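Local structure of heme-binding protein A / AI-2 binding protein A (Helicobacter pylori SS1, 6OFQ) at residues W83-S86 with V91-F94; S122-R125 with A130-Y133; E124-K129 with M181-I186; K142-E145 with M149-I152; K154-L159 with I164-N169. The protein binds peptides such as STSA in the periplasm and probably passes them to an ABC transporter for import. All blocks are in the same frame, centred on the assembly; numbering follows the deposited sequence.

In the fold
All five contacts lie in one region of the chain and differ by layer. Interactions 1 and 5 are partly buried beta hairpins of the same five-stranded antiparallel sheet, their centres 9 Å apart; strands 91-96 and 163-168 are neighbours, so backbone bonds join the hairpins directly. Interactions 2 and 3 share Glu124 and Arg125 on helix 116-127, yet the first is a salt bridge near the surface and the second a buried amide-to-carbonyl bond. Interaction 4, also buried, packs an indole against a methionine; along the chain, it and interaction 5 both fall inside the loop closed by interaction 3. Phe123 and Met127 of the helix touch Ile156 of interaction 5, joining helical layer to sheet.

Interaction 1 (W83-S86 with V91-F94); sequences WDIS and VYTF
Trp83 to Ile85 runs antiparallel to Val91 to Phe94, with strand axes 4.8 Å apart and 172° between their directions. Asp84 and Thr93 form the hydrogen-bonded pair: Asp84 N donates to Thr93 O at 2.9 Å, and Thr93 N returns a nearly straight bond to Asp84 O. Beyond it, Ser86 N reaches Val91 O at 2.9 Å, while Val91 N is held by Ser86 OG, also at 2.9 Å but more bent (144°). This is the turn end of the hairpin formed by strands 75-85 and 91-96, and Ser86 OG is tied there to Asp88 as well. On the face carrying Trp83, Ile85, Tyr92 and Phe94, Ile85 makes a CH-pi contact: its CG2 stands 3.8 Å from the centroid of the Tyr92 ring, 8° off the normal. With CG1 beside the backbone N, Ile85 also brings CD1 against Tyr92 CE2. Trp83 CB packs 3.6 Å from Phe94 CD1, and the five-membered ring of Trp83 and the Phe94 ring meet obliquely. On the other face, one water donates to Asp84 O and also bonds Thr93 OG1, which Arg165 NE reaches from the neighbouring strand.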
# COMPACT_ATOMS: atom_id res chain seq x y z
N TRP A 83 -25.50 -1.29 5.57
CA TRP A 83 -25.59 -0.67 4.26
C TRP A 83 -26.46 -1.55 3.39
O TRP A 83 -26.66 -2.73 3.65
CB TRP A 83 -24.22 -0.47 3.58
CG TRP A 83 -23.34 -1.68 3.56
CD1 TRP A 83 -23.27 -2.63 2.58
CD2 TRP A 83 -22.41 -2.08 4.57
NE1 TRP A 83 -22.37 -3.60 2.93
CE2 TRP A 83 -21.82 -3.27 4.13
CE3 TRP A 83 -22.02 -1.53 5.78
CZ2 TRP A 83 -20.90 -3.97 4.89
CZ3 TRP A 83 -21.11 -2.22 6.52
CH2 TRP A 83 -20.57 -3.41 6.09
N ASP A 84 -27.01 -0.88 2.39
CA ASP A 84 -27.81 -1.57 1.37
C ASP A 84 -27.29 -1.23 0.00
O ASP A 84 -27.01 -0.03 -0.28
CB ASP A 84 -29.26 -1.12 1.53
CG ASP A 84 -29.79 -1.32 2.97
OD1 ASP A 84 -30.19 -2.47 3.22
OD2 ASP A 84 -29.93 -0.32 3.71
N ILE A 85 -27.24 -2.19 -0.92
CA ILE A 85 -26.72 -2.00 -2.25
C ILE A 85 -27.81 -2.41 -3.22
O ILE A 85 -28.38 -3.50 -3.06
CB ILE A 85 -25.48 -2.89 -2.51
CG1 ILE A 85 -24.41 -2.64 -1.44
CG2 ILE A 85 -24.92 -2.46 -3.84
CD1 ILE A 85 -23.21 -3.57 -1.45
N SER A 86 -28.16 -1.52 -4.14
CA SER A 86 -29.17 -1.89 -5.11
C SER A 86 -28.68 -3.04 -6.00
O SER A 86 -27.49 -3.24 -6.24
CB SER A 86 -29.58 -0.67 -5.89
OG SER A 86 -28.45 -0.18 -6.66
N VAL A 91 -26.44 1.92 -6.57
CA VAL A 91 -26.73 2.76 -5.42
C VAL A 91 -26.32 2.07 -4.15
O VAL A 91 -26.75 0.95 -3.91
CB VAL A 91 -28.19 3.20 -5.38
CG1 VAL A 91 -28.46 4.13 -4.19
CG2 VAL A 91 -28.57 3.95 -6.60
N TYR A 92 -25.47 2.74 -3.37
CA TYR A 92 -25.01 2.24 -2.07
C TYR A 92 -25.44 3.19 -0.97
O TYR A 92 -25.08 4.36 -1.02
CB TYR A 92 -23.48 2.13 -1.96
CG TYR A 92 -22.85 1.11 -2.86
CD1 TYR A 92 -22.89 1.18 -4.24
CD2 TYR A 92 -22.08 0.09 -2.31
CE1 TYR A 92 -22.26 0.25 -5.03
CE2 TYR A 92 -21.43 -0.83 -3.11
CZ TYR A 92 -21.50 -0.74 -4.46
OH TYR A 92 -20.89 -1.66 -5.28
N THR A 93 -26.27 2.72 -0.04
CA THR A 93 -26.74 3.58 1.05
C THR A 93 -26.14 3.08 2.38
O THR A 93 -26.29 1.91 2.72
CB THR A 93 -28.27 3.53 1.18
OG1 THR A 93 -28.87 3.93 -0.07
CG2 THR A 93 -28.72 4.53 2.19
N PHE A 94 -25.39 3.98 3.03
CA PHE A 94 -24.69 3.67 4.29
C PHE A 94 -25.37 4.36 5.47
O PHE A 94 -25.65 5.55 5.43
CB PHE A 94 -23.22 4.13 4.22
CG PHE A 94 -22.41 3.27 3.28
CD1 PHE A 94 -21.76 2.11 3.70
CD2 PHE A 94 -22.30 3.62 1.94
CE1 PHE A 94 -21.10 1.28 2.82
CE2 PHE A 94 -21.63 2.83 1.03
CZ PHE A 94 -21.07 1.66 1.49
O HOH W 1 -29.16 1.61 -1.54

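Interaction 2 (S122-R125 with A130-Y133); sequences SFER and AKRY
Glu124 and Lys131 make the one salt bridge between the segments, with Lys131 NZ 3.0 Å from Glu124 OE1. The ammonium comes from above the carboxylate plane, 67° out of it. The two side chains run next to each other in the same direction, both stretched out, which brings Lys131 CD to 4.0 Å from Glu124 CB and lets aliphatic carbons pack beneath the charges. The backbones add two CA-H...O contacts: Arg125 CA lies 3.3 Å from Lys131 O, and Arg132 CA lies 3.4 Å from Arg125 O with an angle of 161° at the hydrogen. The guanidinium of Arg125 turns from the contact. Its CG sits between backbone N and carbonyl carbon (chi1 72°), folding the chain back along the helix until NE donates to Ser122 O at 3.1 Å; NH1 then forms a salt bridge with Asp45, and NH2 donates to a water. Arg132 likewise has its partners elsewhere, NE bonding Tyr134 O and NH2 the carbonyls of Ser135 and Lys139. One ion pair and two CA-H...O contacts thus join the returning chain to helix 116-127. Water would be expected to weaken that partly exposed pair, whereas the charge of the buried Arg125 is probably balanced by Asp45.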
# COMPACT_ATOMS: atom_id res chain seq x y z
N SER A 122 -14.63 14.44 3.47
CA SER A 122 -13.50 13.55 3.20
C SER A 122 -13.43 13.08 1.76
O SER A 122 -12.35 12.91 1.23
CB SER A 122 -13.55 12.38 4.18
OG SER A 122 -13.41 12.81 5.53
N PHE A 123 -14.62 12.83 1.19
CA PHE A 123 -14.73 12.39 -0.19
C PHE A 123 -14.76 13.55 -1.17
O PHE A 123 -14.09 13.53 -2.18
CB PHE A 123 -15.97 11.50 -0.40
CG PHE A 123 -15.85 10.07 0.10
CD1 PHE A 123 -15.74 9.78 1.45
CD2 PHE A 123 -15.93 9.02 -0.79
CE1 PHE A 123 -15.53 8.49 1.89
CE2 PHE A 123 -15.78 7.75 -0.34
CZ PHE A 123 -15.71 7.48 0.99
N GLU A 124 -15.63 14.54 -0.91
CA GLU A 124 -15.83 15.64 -1.82
C GLU A 124 -14.59 16.49 -2.07
O GLU A 124 -14.39 16.98 -3.18
CB GLU A 124 -16.99 16.56 -1.50
CG GLU A 124 -18.36 15.92 -1.58
CD GLU A 124 -19.46 16.92 -1.19
OE1 GLU A 124 -19.23 17.86 -0.41
OE2 GLU A 124 -20.57 16.59 -1.63
N ARG A 125 -13.71 16.54 -1.08
CA ARG A 125 -12.49 17.26 -1.27
C ARG A 125 -11.64 16.67 -2.38
O ARG A 125 -10.82 17.37 -2.99
CB ARG A 125 -11.75 17.32 0.05
CG ARG A 125 -11.11 16.00 0.49
CD ARG A 125 -10.69 16.02 1.94
NE ARG A 125 -10.08 14.76 2.36
CZ ARG A 125 -8.84 14.56 2.77
NH1 ARG A 125 -7.99 15.57 2.87
NH2 ARG A 125 -8.46 13.35 3.15
N ALA A 130 -12.69 22.33 -6.61
CA ALA A 130 -12.98 23.50 -5.79
C ALA A 130 -13.02 23.31 -4.29
O ALA A 130 -12.92 24.27 -3.51
CB ALA A 130 -14.29 24.15 -6.23
N LYS A 131 -13.09 22.04 -3.88
CA LYS A 131 -13.16 21.66 -2.49
C LYS A 131 -11.87 20.96 -2.06
O LYS A 131 -11.83 20.43 -0.95
CB LYS A 131 -14.37 20.73 -2.28
CG LYS A 131 -15.71 21.47 -2.42
CD LYS A 131 -16.85 20.51 -2.19
CE LYS A 131 -18.16 21.28 -1.96
NZ LYS A 131 -19.36 20.38 -1.94
N ARG A 132 -10.81 21.08 -2.84
CA ARG A 132 -9.54 20.43 -2.51
C ARG A 132 -9.01 20.69 -1.11
O ARG A 132 -8.20 19.88 -0.58
CB ARG A 132 -8.49 20.83 -3.57
CG ARG A 132 -7.05 20.86 -3.13
CD ARG A 132 -6.27 21.64 -4.18
NE ARG A 132 -4.91 21.63 -3.72
CZ ARG A 132 -4.01 20.70 -3.98
NH1 ARG A 132 -4.32 19.66 -4.75
NH2 ARG A 132 -2.79 20.79 -3.49
N TYR A 133 -9.35 21.86 -0.56
CA TYR A 133 -9.01 22.31 0.79
C TYR A 133 -7.60 22.89 0.85
O TYR A 133 -7.41 24.09 1.15
CB TYR A 133 -9.25 21.23 1.86
CG TYR A 133 -8.95 21.69 3.26
CD1 TYR A 133 -9.92 22.41 3.96
CD2 TYR A 133 -7.73 21.38 3.86
CE1 TYR A 133 -9.65 22.82 5.28
CE2 TYR A 133 -7.44 21.81 5.16
CZ TYR A 133 -8.41 22.55 5.83
OH TYR A 133 -8.20 22.89 7.16

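Interaction 3 (E124-K129 with M181-I186); sequences ERQMDK and MDFLSI
Phe183, in a short 3-10 segment, receives the direct polar bond from Gln126: its carbonyl O accepts from Gln126 NE2 at 3.1 Å with an N-H...O angle of 160°. The acceptor lies near the amide plane of Gln126, whereas the donor is somewhat tilted from the carbonyl plane. Gln126, which also bonds Ser122 O one helical turn back, reaches across because its CG is anti to the carbonyl carbon (chi1 -47°) and the chain continues extended. The other amide atom, OE1, meets the Phe183 ring at its edge, 3.8 Å from CD2, with amide and ring planes 80° apart. A water held by Arg125 NH2 also donates to Phe183 O, which is therefore gripped by an amide and a water. Next in sequence, Leu184 brings CD2 to 4.0 Å from Gln126 NE2, while its CG lies over the face of the Phe183 ring. Ser185 closes the turn: its OG and N both donate to Asp182 O, the hydroxyl at 2.6 Å, and its own O accepts from the same water. What results is a helix C-terminal turn docked through a glutamine amide on the backbone of a 3-10 turn, fastening the segment between helices 175-178 and 189-197 to helix 116-127.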
# COMPACT_ATOMS: atom_id res chain seq x y z
N GLU A 124 -15.63 14.54 -0.91
CA GLU A 124 -15.83 15.64 -1.82
C GLU A 124 -14.59 16.49 -2.07
O GLU A 124 -14.39 16.98 -3.18
CB GLU A 124 -16.99 16.56 -1.50
CG GLU A 124 -18.36 15.92 -1.58
CD GLU A 124 -19.46 16.92 -1.19
OE1 GLU A 124 -19.23 17.86 -0.41
OE2 GLU A 124 -20.57 16.59 -1.63
N ARG A 125 -13.71 16.54 -1.08
CA ARG A 125 -12.49 17.26 -1.27
C ARG A 125 -11.64 16.67 -2.38
O ARG A 125 -10.82 17.37 -2.99
CB ARG A 125 -11.75 17.32 0.05
CG ARG A 125 -11.11 16.00 0.49
CD ARG A 125 -10.69 16.02 1.94
NE ARG A 125 -10.08 14.76 2.36
CZ ARG A 125 -8.84 14.56 2.77
NH1 ARG A 125 -7.99 15.57 2.87
NH2 ARG A 125 -8.46 13.35 3.15
N GLN A 126 -11.74 15.36 -2.59
CA GLN A 126 -10.99 14.66 -3.63
C GLN A 126 -11.73 14.69 -4.94
O GLN A 126 -11.09 14.74 -5.99
CB GLN A 126 -10.72 13.22 -3.17
CG GLN A 126 -10.19 13.14 -1.74
CD GLN A 126 -9.70 11.76 -1.31
OE1 GLN A 126 -8.86 11.18 -2.02
NE2 GLN A 126 -10.19 11.22 -0.17
N MET A 127 -13.05 14.63 -4.88
CA MET A 127 -13.90 14.56 -6.09
C MET A 127 -13.99 15.90 -6.83
O MET A 127 -14.06 15.89 -8.06
CB MET A 127 -15.30 14.13 -5.67
CG MET A 127 -16.14 13.73 -6.86
SD MET A 127 -17.49 12.70 -6.32
CE MET A 127 -18.39 13.72 -5.23
N ASP A 128 -14.06 16.99 -6.07
CA ASP A 128 -14.33 18.34 -6.62
C ASP A 128 -13.09 19.19 -6.35
O ASP A 128 -12.82 19.54 -5.21
CB ASP A 128 -15.57 18.89 -5.87
CG ASP A 128 -15.99 20.27 -6.34
OD1 ASP A 128 -15.21 20.93 -7.04
OD2 ASP A 128 -17.11 20.66 -5.95
N LYS A 129 -12.44 19.63 -7.42
CA LYS A 129 -11.24 20.46 -7.29
C LYS A 129 -11.49 21.77 -6.56
O LYS A 129 -10.60 22.28 -5.88
CB LYS A 129 -10.55 20.63 -8.65
CG LYS A 129 -10.35 19.34 -9.43
CD LYS A 129 -9.12 18.51 -9.07
CE LYS A 129 -7.90 19.15 -9.72
NZ LYS A 129 -6.70 19.41 -8.86
N MET A 181 -10.38 1.38 2.21
CA MET A 181 -8.98 1.77 1.95
C MET A 181 -8.62 3.07 2.69
O MET A 181 -9.45 3.96 2.80
CB MET A 181 -8.71 1.86 0.47
CG MET A 181 -8.81 0.51 -0.20
SD MET A 181 -8.66 0.53 -1.99
CE MET A 181 -7.05 1.31 -2.18
N ASP A 182 -7.32 3.18 3.00
CA ASP A 182 -6.82 4.28 3.81
C ASP A 182 -7.14 5.67 3.20
O ASP A 182 -7.40 6.60 3.97
CB ASP A 182 -5.33 4.09 3.96
CG ASP A 182 -4.97 2.82 4.70
OD1 ASP A 182 -5.01 1.78 4.02
OD2 ASP A 182 -4.70 2.86 5.91
N PHE A 183 -7.11 5.79 1.88
CA PHE A 183 -7.34 7.11 1.27
C PHE A 183 -8.73 7.64 1.49
O PHE A 183 -8.96 8.83 1.29
CB PHE A 183 -6.89 7.13 -0.20
CG PHE A 183 -7.90 6.53 -1.17
CD1 PHE A 183 -8.11 5.17 -1.35
CD2 PHE A 183 -8.69 7.38 -1.94
CE1 PHE A 183 -8.96 4.65 -2.30
CE2 PHE A 183 -9.54 6.87 -2.90
CZ PHE A 183 -9.74 5.51 -3.05
N LEU A 184 -9.65 6.74 1.85
CA LEU A 184 -11.03 7.11 2.12
C LEU A 184 -11.32 7.18 3.60
O LEU A 184 -12.49 7.09 4.03
CB LEU A 184 -11.98 6.18 1.36
CG LEU A 184 -11.84 6.30 -0.14
CD1 LEU A 184 -12.72 5.25 -0.81
CD2 LEU A 184 -12.09 7.72 -0.68
N SER A 185 -10.29 7.38 4.41
CA SER A 185 -10.45 7.70 5.80
C SER A 185 -11.30 8.95 6.08
O SER A 185 -11.32 9.88 5.26
CB SER A 185 -9.06 7.95 6.35
OG SER A 185 -8.26 6.80 6.46
N ILE A 186 -12.00 8.90 7.20
CA ILE A 186 -12.89 10.01 7.57
C ILE A 186 -12.15 11.02 8.47
O ILE A 186 -11.82 10.68 9.60
CB ILE A 186 -14.17 9.50 8.22
CG1 ILE A 186 -14.90 8.47 7.33
CG2 ILE A 186 -15.11 10.67 8.50
CD1 ILE A 186 -15.09 8.84 5.88
O HOH W 2 -9.94 10.86 3.06

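Interaction 4 (K142-E145 with M149-I152); sequences KYWE and MSHI
Ser150 OG is gripped by an indole and a water. Trp144 NE1 donates to it at 2.9 Å in an almost perfectly straight bond (177°), with the oxygen in the ring plane. The hydroxyl in turn donates to a water; a further link from that water to Glu145 OE2 is doubtful, because the glutamate has two conformers. Trp144 is placed for this by CG lying anti to the backbone N (chi1 -176°), which swings the indole alongside the following helix. Met149 runs roughly perpendicular to the indole. Its CB lies over one face, 3.4 Å from the centroid of the five-membered ring and 16° off the normal, a close CH-pi contact. The side chain then folds twice and brings SD to 5.3 Å from the centroid of the six-membered ring, a Met-aromatic contact. Backbone bonds complete the junction: Met149 N donates to Trp144 O at 3.1 Å, and a second water donates to that same carbonyl while accepting from Ser150 N. Around the indole, Phe123, Gln126 and Met127 of helix 116-127 also pack. The geometry is that of a tight helix-to-helix junction, in which the single turn 149-152 starts one residue after helix 142-147 and a tryptophan fills the angle between them.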
# COMPACT_ATOMS: atom_id res chain seq x y z
N LYS A 142 -3.63 11.12 -4.63
CA LYS A 142 -3.07 10.18 -5.57
C LYS A 142 -3.86 8.93 -5.84
O LYS A 142 -4.08 8.56 -7.01
CB LYS A 142 -1.61 9.77 -5.19
CG LYS A 142 -0.59 10.92 -5.23
CD LYS A 142 0.72 10.53 -4.53
CE LYS A 142 1.66 11.62 -4.02
NZ LYS A 142 2.97 11.03 -3.61
N TYR A 143 -4.33 8.23 -4.80
CA TYR A 143 -5.18 7.09 -5.01
C TYR A 143 -6.43 7.52 -5.75
O TYR A 143 -6.88 6.75 -6.61
CB TYR A 143 -5.57 6.43 -3.71
CG TYR A 143 -4.70 5.24 -3.25
CD1 TYR A 143 -4.95 4.00 -3.78
CD2 TYR A 143 -3.79 5.34 -2.20
CE1 TYR A 143 -4.26 2.87 -3.36
CE2 TYR A 143 -3.10 4.22 -1.74
CZ TYR A 143 -3.39 3.00 -2.32
OH TYR A 143 -2.75 1.90 -1.78
N TRP A 144 -7.12 8.56 -5.28
CA TRP A 144 -8.39 8.97 -5.88
C TRP A 144 -8.25 9.19 -7.39
O TRP A 144 -9.06 8.69 -8.19
CB TRP A 144 -8.95 10.21 -5.17
CG TRP A 144 -10.27 10.64 -5.65
CD1 TRP A 144 -10.55 11.28 -6.83
CD2 TRP A 144 -11.53 10.46 -4.98
NE1 TRP A 144 -11.91 11.44 -6.95
CE2 TRP A 144 -12.55 10.97 -5.82
CE3 TRP A 144 -11.92 9.93 -3.74
CZ2 TRP A 144 -13.89 10.91 -5.50
CZ3 TRP A 144 -13.25 9.91 -3.39
CH2 TRP A 144 -14.25 10.40 -4.28
N GLU A 145 -7.21 9.95 -7.75
CA GLU A 145 -6.92 10.22 -9.15
C GLU A 145 -6.57 8.99 -9.95
O GLU A 145 -7.14 8.68 -10.99
CB GLU A 145 -5.86 11.32 -9.31
CG GLU A 145 -6.34 12.68 -8.85
CD GLU A 145 -7.60 13.11 -9.58
OE1 GLU A 145 -7.62 13.11 -10.82
OE2 GLU A 145 -8.62 13.33 -8.88
N MET A 149 -11.71 7.52 -9.27
CA MET A 149 -12.90 7.58 -8.43
C MET A 149 -13.93 8.65 -8.87
O MET A 149 -15.15 8.44 -8.67
CB MET A 149 -12.48 7.85 -6.99
CG MET A 149 -11.80 6.66 -6.31
SD MET A 149 -12.86 5.26 -5.97
CE MET A 149 -13.78 5.97 -4.61
N SER A 150 -13.46 9.72 -9.49
CA SER A 150 -14.42 10.71 -9.98
C SER A 150 -15.20 10.22 -11.19
O SER A 150 -16.24 10.83 -11.43
CB SER A 150 -13.69 11.99 -10.38
OG SER A 150 -13.17 12.65 -9.23
N HIS A 151 -14.72 9.27 -11.98
CA HIS A 151 -15.46 8.57 -13.01
C HIS A 151 -16.46 7.59 -12.44
O HIS A 151 -17.44 7.25 -13.13
CB HIS A 151 -14.52 7.85 -13.97
CG HIS A 151 -13.54 8.79 -14.59
ND1 HIS A 151 -13.94 9.93 -15.25
CD2 HIS A 151 -12.18 8.83 -14.55
CE1 HIS A 151 -12.87 10.62 -15.62
NE2 HIS A 151 -11.80 9.95 -15.24
N ILE A 152 -16.11 6.95 -11.33
CA ILE A 152 -16.94 5.90 -10.71
C ILE A 152 -18.16 6.50 -10.04
O ILE A 152 -19.29 6.02 -10.18
CB ILE A 152 -16.10 5.10 -9.72
CG1 ILE A 152 -15.02 4.29 -10.46
CG2 ILE A 152 -16.91 4.16 -8.85
CD1 ILE A 152 -13.96 3.66 -9.58
O HOH W 3 -10.69 10.29 -10.17
O HOH W 4 -11.06 14.53 -9.27

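Interaction 5 (K154-L159 with I164-N169); sequences KSIEAL and IRFTLN
Strands 155-158 and 164-168 run antiparallel at 164°, their axes 4.7 Å apart. They form a beta hairpin at one edge of a five-stranded sheet, with a classic bulge at its open end: Lys154 N and Ser155 N both donate to Thr167 O, at 2.8 Å and 3.1 Å. Thr167 N answers to Ser155 O, and the pair Glu157 and Arg165 exchanges two further backbone bonds. On the face of Ile156, Ala158, Ile164 and Phe166, Ile156 lies alongside Phe166, with Ile156 CD1 3.8 Å from Phe166 CE1 and Ile156 CG2 over one ring face, and that same CG2 meets Ile164 CG2 at 4.0 Å. Phe123 of helix 116-127 closes on both Ile156 and Phe166. The opposite face is polar. Glu157 and Arg165 run next to each other with carboxylate and guanidinium planes inclined by 60°; their charged atoms stay separate, and the arginine's NE has its partner on the adjoining strand, at Thr93. In one of the two conformers of Arg165, a kink at chi3 (-74°) turns one guanidinium face to Leu159, with Leu159 CD1 3.7 Å from Arg165 CZ. At the bulge, Asn169 OD1 approaches Lys154 CB while Asn169 ND2 bonds His151 O. Among the polar side chains sits one water, bonded to Ser155 OG and Thr167 OG1 and lying 2.7 Å from Glu157 OE1.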
# COMPACT_ATOMS: atom_id res chain seq x y z
N LYS A 154 -21.02 9.05 -9.38
CA LYS A 154 -21.90 10.10 -9.94
C LYS A 154 -22.26 11.14 -8.90
O LYS A 154 -22.19 12.33 -9.18
CB LYS A 154 -23.09 9.47 -10.65
CG LYS A 154 -24.11 10.47 -11.21
CD LYS A 154 -25.26 9.77 -11.93
CE LYS A 154 -26.15 10.85 -12.53
NZ LYS A 154 -27.05 10.18 -13.50
N SER A 155 -22.72 10.70 -7.73
CA SER A 155 -23.05 11.59 -6.65
C SER A 155 -22.88 10.96 -5.28
O SER A 155 -22.90 9.74 -5.15
CB SER A 155 -24.50 12.04 -6.80
OG SER A 155 -25.41 10.97 -6.76
N ILE A 156 -22.63 11.85 -4.33
CA ILE A 156 -22.64 11.57 -2.92
C ILE A 156 -23.60 12.49 -2.23
O ILE A 156 -23.44 13.70 -2.38
CB ILE A 156 -21.25 11.66 -2.26
CG1 ILE A 156 -20.18 11.11 -3.19
CG2 ILE A 156 -21.27 11.08 -0.87
CD1 ILE A 156 -18.77 11.31 -2.63
N GLU A 157 -24.53 11.93 -1.45
CA GLU A 157 -25.57 12.71 -0.78
C GLU A 157 -25.61 12.35 0.68
O GLU A 157 -25.64 11.17 1.04
CB GLU A 157 -26.96 12.37 -1.33
CG GLU A 157 -27.17 12.62 -2.80
CD GLU A 157 -28.46 11.90 -3.20
OE1 GLU A 157 -28.49 10.70 -3.59
OE2 GLU A 157 -29.54 12.54 -3.04
N ALA A 158 -25.74 13.37 1.53
CA ALA A 158 -26.12 13.19 2.94
C ALA A 158 -27.64 13.27 3.00
O ALA A 158 -28.22 14.35 2.89
CB ALA A 158 -25.51 14.26 3.86
N LEU A 159 -28.30 12.14 3.11
CA LEU A 159 -29.76 12.10 3.13
C LEU A 159 -30.24 12.59 4.49
O LEU A 159 -31.34 13.18 4.53
CB LEU A 159 -30.26 10.66 2.89
CG LEU A 159 -29.90 10.25 1.46
CD1 LEU A 159 -30.33 8.80 1.25
CD2 LEU A 159 -30.41 11.19 0.38
N ILE A 164 -25.55 8.32 4.29
CA ILE A 164 -24.85 8.67 3.08
C ILE A 164 -25.25 7.77 1.92
O ILE A 164 -25.28 6.56 2.07
CB ILE A 164 -23.31 8.62 3.31
CG1 ILE A 164 -22.81 9.80 4.19
CG2 ILE A 164 -22.60 8.61 1.97
CD1 ILE A 164 -22.66 11.09 3.42
N ARG A 165 -25.58 8.36 0.78
CA ARG A 165 -25.92 7.58 -0.42
C ARG A 165 -24.97 7.91 -1.56
O ARG A 165 -24.81 9.08 -1.92
CB ARG A 165 -27.35 7.87 -0.87
CG ARG A 165 -27.71 7.13 -2.15
CD ARG A 165 -29.21 7.16 -2.42
NE ARG A 165 -29.88 6.24 -1.48
CZ ARG A 165 -31.19 6.22 -1.20
NH1 ARG A 165 -32.04 7.10 -1.68
NH2 ARG A 165 -31.63 5.34 -0.34
N PHE A 166 -24.31 6.89 -2.10
CA PHE A 166 -23.50 6.99 -3.30
C PHE A 166 -24.28 6.46 -4.46
O PHE A 166 -24.94 5.41 -4.32
CB PHE A 166 -22.24 6.09 -3.18
CG PHE A 166 -21.24 6.51 -2.15
CD1 PHE A 166 -20.17 7.36 -2.45
CD2 PHE A 166 -21.33 5.98 -0.89
CE1 PHE A 166 -19.24 7.72 -1.48
CE2 PHE A 166 -20.41 6.30 0.09
CZ PHE A 166 -19.40 7.20 -0.21
N THR A 167 -24.29 7.23 -5.54
CA THR A 167 -24.78 6.71 -6.81
C THR A 167 -23.62 6.64 -7.76
O THR A 167 -22.85 7.61 -7.89
CB THR A 167 -25.88 7.65 -7.36
OG1 THR A 167 -26.91 7.77 -6.36
CG2 THR A 167 -26.42 7.09 -8.68
N LEU A 168 -23.50 5.50 -8.42
CA LEU A 168 -22.36 5.27 -9.34
C LEU A 168 -22.75 5.46 -10.79
O LEU A 168 -23.92 5.33 -11.15
CB LEU A 168 -21.78 3.89 -9.12
CG LEU A 168 -21.36 3.46 -7.75
CD1 LEU A 168 -20.60 2.15 -7.76
CD2 LEU A 168 -20.61 4.52 -6.97
N ASN A 169 -21.76 5.76 -11.64
CA ASN A 169 -22.02 5.82 -13.06
C ASN A 169 -22.19 4.47 -13.72
O ASN A 169 -22.67 4.41 -14.87
CB ASN A 169 -20.92 6.64 -13.74
CG ASN A 169 -21.03 8.12 -13.47
OD1 ASN A 169 -22.11 8.70 -13.66
ND2 ASN A 169 -19.93 8.78 -13.08
O HOH W 5 -26.14 9.70 -4.41